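Local coordinates for protein 7beta-hydroxysteroid dehydrogenase (Collinsella aerofaciens ATCC 25986, PDB 5GT9) that catalyses the NADPH-dependent reduction of the 7-oxo group of 7-oxolithocholate to ursodeoxycholate, a bile-acid conversion of an intestinal bacterium, at residues Glu5-Trp10 with Arg135-Asn140; Ile147-Trp152 with Glu252-Met257; Ile184-Thr189 with Glu215-Glu220. All coordinates share one frame; numbering follows the deposited sequence.

Contacts 1 and 3 lie on neighbouring strands of the parallel Rossmann sheet, 136-143 and 179-186, and are joined directly: N140 O probably accepts a hydrogen bond from I184 N at 3.0 Å. Contact 1, buried although its centre is about 16 Å from the chain's centre, holds the N-terminal loop before the first strand and mixes an aromatic face with a charge-assisted bond. Contact 3, its centre about 9 Å from that of the chain, is a core, nearly apolar strand-helix seam whose loop end binds nicotinamide. Contact 2, about 21 Å out and partly buried, packs the C-terminal helix on the end of helix 145-148 and the loop that follows, beside the second subunit and its cofactor.

Contact 1. Residues Glu5-Trp10 with Arg135-Asn140; sequences EKYGEW and RGAVIN
The ring of Y7 has a carbon on each face. On one side A137 CB sits almost exactly over its centre, a CH-pi contact 3.7 Å from the centroid and only 4° off the normal; on the other, CD of K6 lies over the plane toward the rim. The carbonyl oxygen G136 O meets the ring obliquely, 3.4 Å from Y7 CD1. The second flat group, the guanidinium of R135, uses its edge: NH1 gives a hydrogen bond of 2.8 Å to Y7 O, which lies in the guanidinium plane. The bond is fairly straight at the hydrogen (161°), although the donor is tilted from the plane of the carbonyl.

Torsions explain both placements. With CG of Y7 opposite the carbonyl carbon (chi1 -67°), the ring is laid against the start of strand 136-143. The chain of R135 leaves with CG between backbone N and carbonyl carbon and bends at chi3, running its CG and CD past Y7 O before NH1 closes on that oxygen. Small residues make this fit possible. A137 offers one methyl, enough to cover the ring's centre, while the backbone angles of both G8 and G136 would jam a CB against the preceding carbonyl. A CB on G8 would also press on R135 NH1.

Both polar ends have partners beyond the two segments: Y7 OH is hydrogen-bonded to D180, and R135 NH2 forms a salt bridge with D84, which also accepts a bond from E9 N. The tyrosine thus combines a buried aromatic surface with a satisfied hydroxyl. The arginine's two terminal nitrogens tie a loop carbonyl and an acid together, which probably fixes the rotation of the guanidinium and holds the N-terminal loop in place where it leads into strand 10-14.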
loop_
_atom_site.group_PDB
_atom_site.type_symbol
_atom_site.label_atom_id
_atom_site.label_comp_id
_atom_site.label_asym_id
_atom_site.label_seq_id
_atom_site.Cartn_x
_atom_site.Cartn_y
_atom_site.Cartn_z
ATOM N N GLU B 5 4.070 -31.240 -17.703
ATOM C CA GLU B 5 3.170 -32.141 -18.429
ATOM C C GLU B 5 1.901 -31.449 -18.843
ATOM O O GLU B 5 1.336 -31.710 -19.930
ATOM C CB GLU B 5 2.753 -33.327 -17.562
ATOM C CG GLU B 5 3.382 -34.605 -17.929
ATOM C CD GLU B 5 2.702 -35.763 -17.222
ATOM O OE1 GLU B 5 1.880 -35.510 -16.266
ATOM O OE2 GLU B 5 3.051 -36.902 -17.621
ATOM N N LYS B 6 1.389 -30.590 -17.960
ATOM C CA LYS B 6 0.137 -29.905 -18.240
ATOM C C LYS B 6 0.236 -28.853 -19.372
ATOM O O LYS B 6 -0.691 -28.702 -20.153
ATOM C CB LYS B 6 -0.440 -29.249 -17.005
ATOM C CG LYS B 6 -1.897 -28.878 -17.213
ATOM C CD LYS B 6 -2.410 -28.000 -16.121
ATOM C CE LYS B 6 -3.934 -28.012 -16.087
ATOM N NZ LYS B 6 -4.587 -28.053 -17.424
ATOM N N TYR B 7 1.328 -28.125 -19.419
ATOM C CA TYR B 7 1.427 -26.957 -20.298
ATOM C C TYR B 7 2.454 -27.111 -21.443
ATOM O O TYR B 7 2.141 -26.816 -22.572
ATOM C CB TYR B 7 1.755 -25.721 -19.412
ATOM C CG TYR B 7 0.641 -25.328 -18.481
ATOM C CD1 TYR B 7 -0.653 -25.165 -18.912
ATOM C CD2 TYR B 7 0.904 -25.127 -17.132
ATOM C CE1 TYR B 7 -1.670 -24.824 -18.027
ATOM C CE2 TYR B 7 -0.095 -24.803 -16.248
ATOM C CZ TYR B 7 -1.355 -24.634 -16.692
ATOM O OH TYR B 7 -2.294 -24.310 -15.780
ATOM N N GLY B 8 3.687 -27.529 -21.150
ATOM C CA GLY B 8 4.701 -27.664 -22.143
ATOM C C GLY B 8 6.109 -27.711 -21.594
ATOM O O GLY B 8 6.308 -27.538 -20.424
ATOM N N GLU B 9 7.075 -27.902 -22.490
ATOM C CA GLU B 9 8.438 -28.111 -22.125
ATOM C C GLU B 9 9.160 -26.848 -21.700
ATOM O O GLU B 9 9.974 -26.900 -20.787
ATOM C CB GLU B 9 9.227 -28.748 -23.279
ATOM C CG GLU B 9 8.743 -30.131 -23.658
ATOM C CD GLU B 9 9.529 -30.706 -24.835
ATOM O OE1 GLU B 9 10.685 -30.274 -25.078
ATOM O OE2 GLU B 9 8.981 -31.601 -25.512
ATOM N N TRP B 10 8.873 -25.724 -22.368
ATOM C CA TRP B 10 9.644 -24.485 -22.188
ATOM C C TRP B 10 8.762 -23.337 -21.753
ATOM O O TRP B 10 7.629 -23.179 -22.239
ATOM C CB TRP B 10 10.316 -24.061 -23.489
ATOM C CG TRP B 10 11.528 -24.891 -23.854
ATOM C CD1 TRP B 10 11.525 -26.106 -24.517
ATOM C CD2 TRP B 10 12.887 -24.562 -23.614
ATOM N NE1 TRP B 10 12.816 -26.550 -24.696
ATOM C CE2 TRP B 10 13.678 -25.637 -24.124
ATOM C CE3 TRP B 10 13.534 -23.498 -22.965
ATOM C CZ2 TRP B 10 15.066 -25.640 -24.024
ATOM C CZ3 TRP B 10 14.913 -23.490 -22.883
ATOM C CH2 TRP B 10 15.674 -24.580 -23.380
ATOM N N ARG B 135 -3.079 -26.024 -25.241
ATOM C CA ARG B 135 -2.410 -26.112 -23.978
ATOM C C ARG B 135 -1.367 -24.985 -23.782
ATOM O O ARG B 135 -0.631 -24.638 -24.667
ATOM C CB ARG B 135 -1.753 -27.497 -23.826
ATOM C CG ARG B 135 -0.487 -27.683 -24.525
ATOM C CD ARG B 135 0.133 -29.002 -24.155
ATOM N NE ARG B 135 0.838 -29.476 -25.328
ATOM C CZ ARG B 135 2.062 -29.120 -25.680
ATOM N NH1 ARG B 135 2.762 -28.236 -24.941
ATOM N NH2 ARG B 135 2.604 -29.627 -26.784
ATOM N N GLY B 136 -1.325 -24.419 -22.583
ATOM C CA GLY B 136 -0.362 -23.368 -22.349
ATOM C C GLY B 136 -0.814 -22.539 -21.177
ATOM O O GLY B 136 -1.929 -22.634 -20.722
ATOM N N ALA B 137 0.088 -21.707 -20.685
ATOM C CA ALA B 137 -0.268 -20.779 -19.661
ATOM C C ALA B 137 0.426 -19.409 -19.799
ATOM O O ALA B 137 1.512 -19.333 -20.279
ATOM C CB ALA B 137 0.046 -21.391 -18.313
ATOM N N VAL B 138 -0.300 -18.355 -19.450
ATOM C CA VAL B 138 0.223 -17.030 -19.390
ATOM C C VAL B 138 -0.094 -16.378 -18.037
ATOM O O VAL B 138 -1.228 -16.393 -17.629
ATOM C CB VAL B 138 -0.327 -16.168 -20.511
ATOM C CG1 VAL B 138 0.321 -14.806 -20.448
ATOM C CG2 VAL B 138 -0.092 -16.783 -21.891
ATOM N N ILE B 139 0.909 -15.807 -17.366
ATOM C CA ILE B 139 0.676 -14.959 -16.192
ATOM C C ILE B 139 1.452 -13.646 -16.481
ATOM O O ILE B 139 2.685 -13.644 -16.564
ATOM C CB ILE B 139 1.197 -15.529 -14.878
ATOM C CG1 ILE B 139 0.574 -16.875 -14.566
ATOM C CG2 ILE B 139 0.998 -14.541 -13.738
ATOM C CD1 ILE B 139 1.191 -17.644 -13.423
ATOM N N ASN B 140 0.692 -12.600 -16.745
ATOM C CA ASN B 140 1.275 -11.253 -16.928
ATOM C C ASN B 140 1.261 -10.480 -15.637
ATOM O O ASN B 140 0.362 -10.695 -14.826
ATOM C CB ASN B 140 0.506 -10.530 -18.064
ATOM C CG ASN B 140 0.735 -11.213 -19.421
ATOM O OD1 ASN B 140 1.848 -11.719 -19.699
ATOM N ND2 ASN B 140 -0.291 -11.277 -20.252
#

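Contact 2. Residues Ile147-Trp152 with Glu252-Met257. With NAP (NADP nicotinamide-adenine-dinucleotide phosphate), chain C.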
loop_
_atom_site.group_PDB
_atom_site.type_symbol
_atom_site.label_atom_id
_atom_site.label_comp_id
_atom_site.label_asym_id
_atom_site.label_seq_id
_atom_site.Cartn_x
_atom_site.Cartn_y
_atom_site.Cartn_z
ATOM N N ILE B 147 -4.597 0.342 -11.520
ATOM C CA ILE B 147 -5.932 0.499 -10.927
ATOM C C ILE B 147 -6.162 1.925 -10.444
ATOM O O ILE B 147 -7.219 2.506 -10.733
ATOM C CB ILE B 147 -6.156 -0.482 -9.752
ATOM C CG1 ILE B 147 -6.033 -1.917 -10.242
ATOM C CG2 ILE B 147 -7.540 -0.268 -9.142
ATOM C CD1 ILE B 147 -5.956 -2.948 -9.151
ATOM N N SER B 148 -5.141 2.517 -9.789
ATOM C CA SER B 148 -5.250 3.782 -9.159
ATOM C C SER B 148 -4.977 5.023 -10.016
ATOM O O SER B 148 -5.423 6.093 -9.622
ATOM C CB SER B 148 -4.328 3.892 -7.993
ATOM O OG SER B 148 -2.943 3.827 -8.419
ATOM N N SER B 149 -4.224 4.847 -11.107
ATOM C CA SER B 149 -3.522 5.877 -11.860
ATOM C C SER B 149 -2.254 6.294 -11.149
ATOM O O SER B 149 -2.093 6.061 -9.911
ATOM C CB SER B 149 -4.392 7.168 -12.184
ATOM O OG SER B 149 -4.332 8.082 -11.113
ATOM N N SER B 150 -1.325 6.865 -11.907
ATOM C CA SER B 150 -0.020 7.285 -11.333
ATOM C C SER B 150 0.315 8.737 -11.736
ATOM O O SER B 150 1.105 8.998 -12.654
ATOM C CB SER B 150 1.090 6.308 -11.799
ATOM O OG SER B 150 1.042 6.115 -13.219
ATOM N N PRO B 151 -0.300 9.706 -11.044
ATOM C CA PRO B 151 0.080 11.132 -11.192
ATOM C C PRO B 151 1.599 11.326 -11.077
ATOM O O PRO B 151 2.257 10.647 -10.185
ATOM C CB PRO B 151 -0.634 11.795 -10.028
ATOM C CG PRO B 151 -1.817 10.926 -9.755
ATOM C CD PRO B 151 -1.278 9.538 -9.971
ATOM N N TRP B 152 2.114 12.216 -11.913
ATOM C CA TRP B 152 3.544 12.422 -12.085
ATOM C C TRP B 152 4.352 11.247 -12.688
ATOM O O TRP B 152 5.534 11.294 -12.785
ATOM C CB TRP B 152 4.169 13.001 -10.797
ATOM C CG TRP B 152 3.944 14.451 -10.578
ATOM C CD1 TRP B 152 4.807 15.457 -10.830
ATOM C CD2 TRP B 152 2.762 15.069 -10.076
ATOM N NE1 TRP B 152 4.259 16.655 -10.518
ATOM C CE2 TRP B 152 3.006 16.445 -10.029
ATOM C CE3 TRP B 152 1.554 14.600 -9.583
ATOM C CZ2 TRP B 152 2.061 17.330 -9.571
ATOM C CZ3 TRP B 152 0.653 15.466 -9.145
ATOM C CH2 TRP B 152 0.898 16.837 -9.142
ATOM N N GLU B 252 -11.207 10.683 -5.334
ATOM C CA GLU B 252 -10.521 10.639 -4.029
ATOM C C GLU B 252 -9.225 9.796 -4.159
ATOM O O GLU B 252 -8.176 10.155 -3.616
ATOM C CB GLU B 252 -11.427 10.046 -2.938
ATOM C CG GLU B 252 -12.473 11.026 -2.424
ATOM C CD GLU B 252 -13.454 10.441 -1.397
ATOM O OE1 GLU B 252 -13.818 11.213 -0.452
ATOM O OE2 GLU B 252 -13.913 9.279 -1.542
ATOM N N TYR B 253 -9.349 8.675 -4.852
ATOM C CA TYR B 253 -8.233 7.792 -5.110
ATOM C C TYR B 253 -7.187 8.523 -5.934
ATOM O O TYR B 253 -5.962 8.459 -5.627
ATOM C CB TYR B 253 -8.730 6.536 -5.847
ATOM C CG TYR B 253 -7.914 5.280 -5.720
ATOM C CD1 TYR B 253 -6.767 5.233 -4.969
ATOM C CD2 TYR B 253 -8.320 4.111 -6.395
ATOM C CE1 TYR B 253 -6.027 4.077 -4.817
ATOM C CE2 TYR B 253 -7.548 2.956 -6.275
ATOM C CZ TYR B 253 -6.453 2.939 -5.496
ATOM O OH TYR B 253 -5.731 1.740 -5.354
ATOM N N ILE B 254 -7.630 9.171 -7.017
ATOM C CA ILE B 254 -6.671 9.873 -7.897
ATOM C C ILE B 254 -5.877 10.998 -7.132
ATOM O O ILE B 254 -4.665 11.099 -7.181
ATOM C CB ILE B 254 -7.378 10.455 -9.152
ATOM C CG1 ILE B 254 -8.029 9.344 -10.011
ATOM C CG2 ILE B 254 -6.433 11.321 -9.940
ATOM C CD1 ILE B 254 -9.129 9.865 -10.908
ATOM N N ARG B 255 -6.604 11.792 -6.375
ATOM C CA ARG B 255 -5.963 12.902 -5.606
ATOM C C ARG B 255 -5.027 12.331 -4.555
ATOM O O ARG B 255 -3.871 12.834 -4.384
ATOM C CB ARG B 255 -7.037 13.820 -5.021
ATOM C CG ARG B 255 -7.685 14.696 -6.022
ATOM C CD ARG B 255 -8.576 15.768 -5.415
ATOM N NE ARG B 255 -9.192 16.616 -6.444
ATOM C CZ ARG B 255 -10.500 16.621 -6.767
ATOM N NH1 ARG B 255 -11.391 15.845 -6.141
ATOM N NH2 ARG B 255 -10.928 17.433 -7.724
ATOM N N TYR B 256 -5.427 11.246 -3.893
ATOM C CA TYR B 256 -4.561 10.559 -2.933
ATOM C C TYR B 256 -3.263 10.064 -3.556
ATOM O O TYR B 256 -2.179 10.197 -2.972
ATOM C CB TYR B 256 -5.289 9.441 -2.206
ATOM C CG TYR B 256 -4.575 8.881 -1.005
ATOM C CD1 TYR B 256 -4.548 9.592 0.191
ATOM C CD2 TYR B 256 -3.912 7.648 -1.056
ATOM C CE1 TYR B 256 -3.909 9.095 1.321
ATOM C CE2 TYR B 256 -3.233 7.167 0.072
ATOM C CZ TYR B 256 -3.243 7.883 1.255
ATOM O OH TYR B 256 -2.546 7.399 2.407
ATOM N N MET B 257 -3.341 9.592 -4.828
ATOM C CA MET B 257 -2.142 9.096 -5.505
ATOM C C MET B 257 -1.206 10.213 -5.835
ATOM O O MET B 257 -0.075 9.972 -6.155
ATOM C CB MET B 257 -2.467 8.319 -6.777
ATOM C CG MET B 257 -3.186 6.998 -6.551
ATOM S SD MET B 257 -2.316 5.885 -5.429
ATOM C CE MET B 257 -0.730 5.813 -6.194
HETATM P PA NAP C . -6.072 5.148 9.106
HETATM O O1A NAP C . -4.927 4.865 10.019
HETATM O O2A NAP C . -6.438 6.500 8.601
HETATM O O5B NAP C . -7.527 4.695 9.747
HETATM C C5B NAP C . -7.489 3.532 10.536
HETATM C C4B NAP C . -8.758 2.741 10.306
HETATM O O4B NAP C . -9.827 3.420 10.896
HETATM C C3B NAP C . -9.212 2.510 8.842
HETATM O O3B NAP C . -8.444 1.437 8.248
HETATM C C2B NAP C . -10.672 2.201 9.036
HETATM O O2B NAP C . -10.883 0.767 8.978
HETATM C C1B NAP C . -10.997 2.772 10.456
HETATM N N9A NAP C . -12.155 3.657 10.345
HETATM C C8A NAP C . -12.317 4.654 9.434
HETATM N N7A NAP C . -13.567 5.152 9.487
HETATM C C5A NAP C . -14.182 4.494 10.524
HETATM C C6A NAP C . -15.537 4.526 11.083
HETATM N N6A NAP C . -16.419 5.419 10.580
HETATM N N1A NAP C . -15.796 3.674 12.122
HETATM C C2A NAP C . -14.853 2.816 12.567
HETATM N N3A NAP C . -13.611 2.689 12.067
HETATM C C4A NAP C . -13.272 3.503 11.050
HETATM O O3 NAP C . -5.850 4.051 7.985
HETATM P PN NAP C . -6.195 4.019 6.422
HETATM O O1N NAP C . -4.900 3.465 5.906
HETATM O O2N NAP C . -7.422 3.235 6.222
HETATM O O5D NAP C . -6.133 5.451 5.800
HETATM C C5D NAP C . -7.241 6.178 5.416
HETATM C C4D NAP C . -6.594 7.169 4.463
HETATM O O4D NAP C . -5.923 6.506 3.367
HETATM C C3D NAP C . -7.762 7.907 3.928
HETATM O O3D NAP C . -7.297 9.177 3.441
HETATM C C2D NAP C . -8.192 7.006 2.814
HETATM O O2D NAP C . -8.623 7.916 1.810
HETATM C C1D NAP C . -6.928 6.247 2.395
HETATM N N1N NAP C . -7.160 4.828 2.132
HETATM C C2N NAP C . -6.289 3.922 2.536
HETATM C C3N NAP C . -6.471 2.569 2.285
HETATM C C7N NAP C . -5.498 1.547 2.774
HETATM O O7N NAP C . -5.444 0.468 2.186
HETATM N N7N NAP C . -4.718 1.786 3.866
HETATM C C4N NAP C . -7.562 2.167 1.521
HETATM C C5N NAP C . -8.454 3.143 1.094
HETATM C C6N NAP C . -8.232 4.451 1.407
HETATM P P2B NAP C . -12.385 0.182 8.573
HETATM O O1X NAP C . -12.573 0.662 7.114
HETATM O O2X NAP C . -13.356 0.864 9.472
HETATM O O3X NAP C . -12.225 -1.302 8.689
#
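S148 and M257 bury the most surface here, and Y253 completes the group. CB of S148 stands over the face of the Y253 ring, displaced toward its rim, with a CH-pi distance of 3.7 Å to the centroid; its nearest ring atom is CZ, at 3.4 Å. CG of Y253, trans to the backbone N (chi1 -155°), carries the ring up from helix 250-257 beside helix 145-148. M257 meets S148 roughly at right angles to the ring's direction, its CG 3.6 Å from S148 CB. Bends at chi2 and chi3 fold the flexible thioether back, bringing SD and CE beside S148 OG. P151 crosses the methionine at about a right angle, CD resting 3.6 Å from M257 CB.

A serine is small enough to fit into the corner made by ring and thioether, and its hydroxyl is occupied at home: S148 OG donates to S149 O at 2.8 Å, while S149 OG donates to S148 O at 2.7 Å. This reciprocal pair braces the turn where S149, with positive phi, leaves the helix.

Y253 OH bonds to S193 of the second subunit, and the ring also stacks on W244. With an alanine in place of Y253, S148 CB would probably lose its aromatic cover, W244 its stacking partner and S193 of the second subunit a hydrogen bond.

Farther along the helix, the Y256 ring faces the ribose of an NADP held mainly by the second subunit. The two segments meet through van der Waals contacts alone, so close fit probably positions this helix, part of a region required for activity, while hydrogen bonds such as that of Y253 tie it to the dimer.

Contact 3. Residues Ile184-Thr189 with Glu215-Glu220. With NAP (NADP nicotinamide-adenine-dinucleotide phosphate), chain D.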
loop_
_atom_site.group_PDB
_atom_site.type_symbol
_atom_site.label_atom_id
_atom_site.label_comp_id
_atom_site.label_asym_id
_atom_site.label_seq_id
_atom_site.Cartn_x
_atom_site.Cartn_y
_atom_site.Cartn_z
ATOM N N ILE B 184 -1.589 -10.982 -12.576
ATOM C CA ILE B 184 -1.340 -10.716 -11.135
ATOM C C ILE B 184 -0.795 -9.308 -10.993
ATOM O O ILE B 184 0.168 -8.901 -11.702
ATOM C CB ILE B 184 -0.385 -11.757 -10.490
ATOM C CG1 ILE B 184 -0.382 -11.502 -8.939
ATOM C CG2 ILE B 184 0.988 -11.709 -11.099
ATOM C CD1 ILE B 184 -0.267 -12.722 -8.094
ATOM N N THR B 185 -1.488 -8.538 -10.141
ATOM C CA THR B 185 -1.286 -7.093 -9.980
ATOM C C THR B 185 -0.480 -6.912 -8.693
ATOM O O THR B 185 -0.924 -7.342 -7.634
ATOM C CB THR B 185 -2.630 -6.376 -9.882
ATOM O OG1 THR B 185 -3.292 -6.482 -11.161
ATOM C CG2 THR B 185 -2.449 -4.924 -9.524
ATOM N N LEU B 186 0.766 -6.436 -8.836
ATOM C CA LEU B 186 1.624 -6.206 -7.697
ATOM C C LEU B 186 1.510 -4.801 -7.099
ATOM O O LEU B 186 1.283 -3.831 -7.789
ATOM C CB LEU B 186 3.090 -6.450 -8.127
ATOM C CG LEU B 186 3.413 -7.817 -8.719
ATOM C CD1 LEU B 186 4.920 -8.053 -8.774
ATOM C CD2 LEU B 186 2.703 -8.972 -8.126
ATOM N N GLY B 187 1.705 -4.744 -5.787
ATOM C CA GLY B 187 2.072 -3.533 -5.122
ATOM C C GLY B 187 3.550 -3.567 -4.844
ATOM O O GLY B 187 4.323 -4.284 -5.491
ATOM N N THR B 188 3.942 -2.810 -3.825
ATOM C CA THR B 188 5.354 -2.770 -3.440
ATOM C C THR B 188 5.954 -4.135 -3.165
ATOM O O THR B 188 5.522 -4.864 -2.278
ATOM C CB THR B 188 5.502 -1.869 -2.175
ATOM O OG1 THR B 188 4.836 -0.649 -2.445
ATOM C CG2 THR B 188 6.949 -1.550 -1.927
ATOM N N THR B 189 7.054 -4.397 -3.867
ATOM C CA THR B 189 7.669 -5.703 -3.915
ATOM C C THR B 189 9.191 -5.520 -3.866
ATOM O O THR B 189 9.704 -4.585 -4.478
ATOM C CB THR B 189 7.309 -6.390 -5.250
ATOM O OG1 THR B 189 5.884 -6.458 -5.335
ATOM C CG2 THR B 189 7.861 -7.813 -5.297
ATOM N N GLU B 215 9.108 -13.874 -4.490
ATOM C CA GLU B 215 8.691 -15.262 -4.355
ATOM C C GLU B 215 7.249 -15.411 -3.965
ATOM O O GLU B 215 6.553 -16.213 -4.576
ATOM C CB GLU B 215 9.520 -15.995 -3.335
ATOM C CG GLU B 215 10.909 -16.306 -3.856
ATOM C CD GLU B 215 11.980 -15.277 -3.448
ATOM O OE1 GLU B 215 11.660 -14.098 -3.122
ATOM O OE2 GLU B 215 13.176 -15.666 -3.506
ATOM N N GLU B 216 6.830 -14.704 -2.905
ATOM C CA GLU B 216 5.434 -14.848 -2.510
ATOM C C GLU B 216 4.443 -14.388 -3.612
ATOM O O GLU B 216 3.317 -14.995 -3.733
ATOM C CB GLU B 216 5.148 -14.258 -1.112
ATOM C CG GLU B 216 5.076 -12.741 -0.985
ATOM C CD GLU B 216 5.591 -12.285 0.382
ATOM O OE1 GLU B 216 5.970 -13.142 1.201
ATOM O OE2 GLU B 216 5.648 -11.087 0.640
ATOM N N CYS B 217 4.827 -13.396 -4.401
ATOM C CA CYS B 217 3.959 -12.908 -5.507
ATOM C C CYS B 217 3.766 -13.983 -6.554
ATOM O O CYS B 217 2.668 -14.280 -6.921
ATOM C CB CYS B 217 4.506 -11.666 -6.178
ATOM S SG CYS B 217 4.517 -10.259 -5.015
ATOM N N VAL B 218 4.865 -14.564 -6.985
ATOM C CA VAL B 218 4.853 -15.630 -7.912
ATOM C C VAL B 218 4.121 -16.871 -7.389
ATOM O O VAL B 218 3.377 -17.530 -8.154
ATOM C CB VAL B 218 6.304 -15.932 -8.378
ATOM C CG1 VAL B 218 6.341 -17.177 -9.191
ATOM C CG2 VAL B 218 6.863 -14.770 -9.208
ATOM N N ASP B 219 4.379 -17.260 -6.130
ATOM C CA ASP B 219 3.693 -18.422 -5.566
ATOM C C ASP B 219 2.192 -18.203 -5.595
ATOM O O ASP B 219 1.460 -19.127 -5.924
ATOM C CB ASP B 219 4.094 -18.682 -4.086
ATOM C CG ASP B 219 5.515 -19.238 -3.942
ATOM O OD1 ASP B 219 6.085 -19.751 -4.925
ATOM O OD2 ASP B 219 6.043 -19.176 -2.792
ATOM N N GLU B 220 1.731 -17.011 -5.233
ATOM C CA GLU B 220 0.276 -16.744 -5.239
ATOM C C GLU B 220 -0.277 -16.838 -6.665
ATOM O O GLU B 220 -1.285 -17.478 -6.905
ATOM C CB GLU B 220 -0.076 -15.439 -4.589
ATOM C CG GLU B 220 -1.578 -15.238 -4.581
ATOM C CD GLU B 220 -2.080 -14.037 -3.816
ATOM O OE1 GLU B 220 -1.279 -13.208 -3.316
ATOM O OE2 GLU B 220 -3.339 -13.932 -3.742
HETATM P PA NAP D . 12.077 -6.479 -11.850
HETATM O O1A NAP D . 11.246 -7.497 -11.111
HETATM O O2A NAP D . 13.544 -6.434 -11.544
HETATM O O5B NAP D . 11.962 -6.745 -13.432
HETATM C C5B NAP D . 12.502 -7.933 -13.968
HETATM C C4B NAP D . 13.506 -7.636 -15.078
HETATM O O4B NAP D . 12.911 -7.207 -16.285
HETATM C C3B NAP D . 14.486 -6.558 -14.695
HETATM O O3B NAP D . 15.425 -7.058 -13.769
HETATM C C2B NAP D . 15.028 -6.140 -16.037
HETATM O O2B NAP D . 16.361 -6.704 -16.187
HETATM C C1B NAP D . 13.967 -6.659 -17.018
HETATM N N9A NAP D . 13.646 -5.547 -17.889
HETATM C C8A NAP D . 13.279 -4.264 -17.539
HETATM N N7A NAP D . 13.148 -3.523 -18.638
HETATM C C5A NAP D . 13.408 -4.281 -19.698
HETATM C C6A NAP D . 13.518 -4.071 -21.104
HETATM N N6A NAP D . 13.216 -2.852 -21.686
HETATM N N1A NAP D . 13.793 -5.142 -21.839
HETATM C C2A NAP D . 14.070 -6.372 -21.326
HETATM N N3A NAP D . 14.018 -6.620 -20.040
HETATM C C4A NAP D . 13.711 -5.623 -19.196
HETATM O O3 NAP D . 11.546 -4.957 -11.951
HETATM P PN NAP D . 10.321 -4.210 -11.247
HETATM O O1N NAP D . 10.480 -2.719 -11.576
HETATM O O2N NAP D . 10.266 -4.710 -9.819
HETATM O O5D NAP D . 9.076 -4.664 -12.152
HETATM C C5D NAP D . 8.684 -6.037 -12.229
HETATM C C4D NAP D . 7.168 -6.053 -12.460
HETATM O O4D NAP D . 6.502 -5.877 -11.201
HETATM C C3D NAP D . 6.657 -4.967 -13.383
HETATM O O3D NAP D . 5.698 -5.486 -14.284
HETATM C C2D NAP D . 6.064 -3.938 -12.455
HETATM O O2D NAP D . 5.072 -3.104 -13.038
HETATM C C1D NAP D . 5.566 -4.804 -11.291
HETATM N N1N NAP D . 5.510 -4.011 -10.044
HETATM C C2N NAP D . 6.610 -3.968 -9.245
HETATM C C3N NAP D . 6.599 -3.200 -8.095
HETATM C C7N NAP D . 7.757 -3.140 -7.165
HETATM O O7N NAP D . 7.522 -2.633 -6.090
HETATM N N7N NAP D . 8.963 -3.729 -7.449
HETATM C C4N NAP D . 5.437 -2.528 -7.753
HETATM C C5N NAP D . 4.299 -2.645 -8.536
HETATM C C6N NAP D . 4.385 -3.371 -9.730
HETATM P P2B NAP D . 17.395 -6.106 -17.318
HETATM O O1X NAP D . 18.613 -7.039 -17.305
HETATM O O2X NAP D . 16.782 -6.066 -18.629
HETATM O O3X NAP D . 17.815 -4.761 -16.739
#
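Strand 179-186 and helix 214-224 belong to the last crossover of the Rossmann fold, the helix leading on to neighbouring strand 230-232. Their segments run nearly antiparallel, at 159°, with axes 9.6 Å apart. C217 fills the gap: its CB lies 3.8 Å from CD2 of L186, and SG reaches the same methyl. A small side chain such as cysteine suits this strand-helix spacing. I184, whose CG1 is trans to the backbone N (chi1 -171°), extends CD1 to 3.5 Å from C217 O, beside the helix backbone.

L186 serves two sides. While CD2 packs on C217, CB lies 3.7 Å from C6N of the nicotinamide, and CD1 is near the ribose oxygen O4D. Beyond it the chain turns along the cofactor. T189 N donates to the carboxamide oxygen O7N at 2.9 Å, and N7N gives a weak bond back to T189 O. The threonine hydroxyl bonds back within its own loop, OG1 donating to G187 O at 2.7 Å, which braces the turn.

Y156, the probable proton acceptor, and K160 also hydrogen-bond this NADP. A strand end passing into a loop that reads the carboxamide through backbone atoms is typical of the nicotinamide site in short-chain dehydrogenases/reductases.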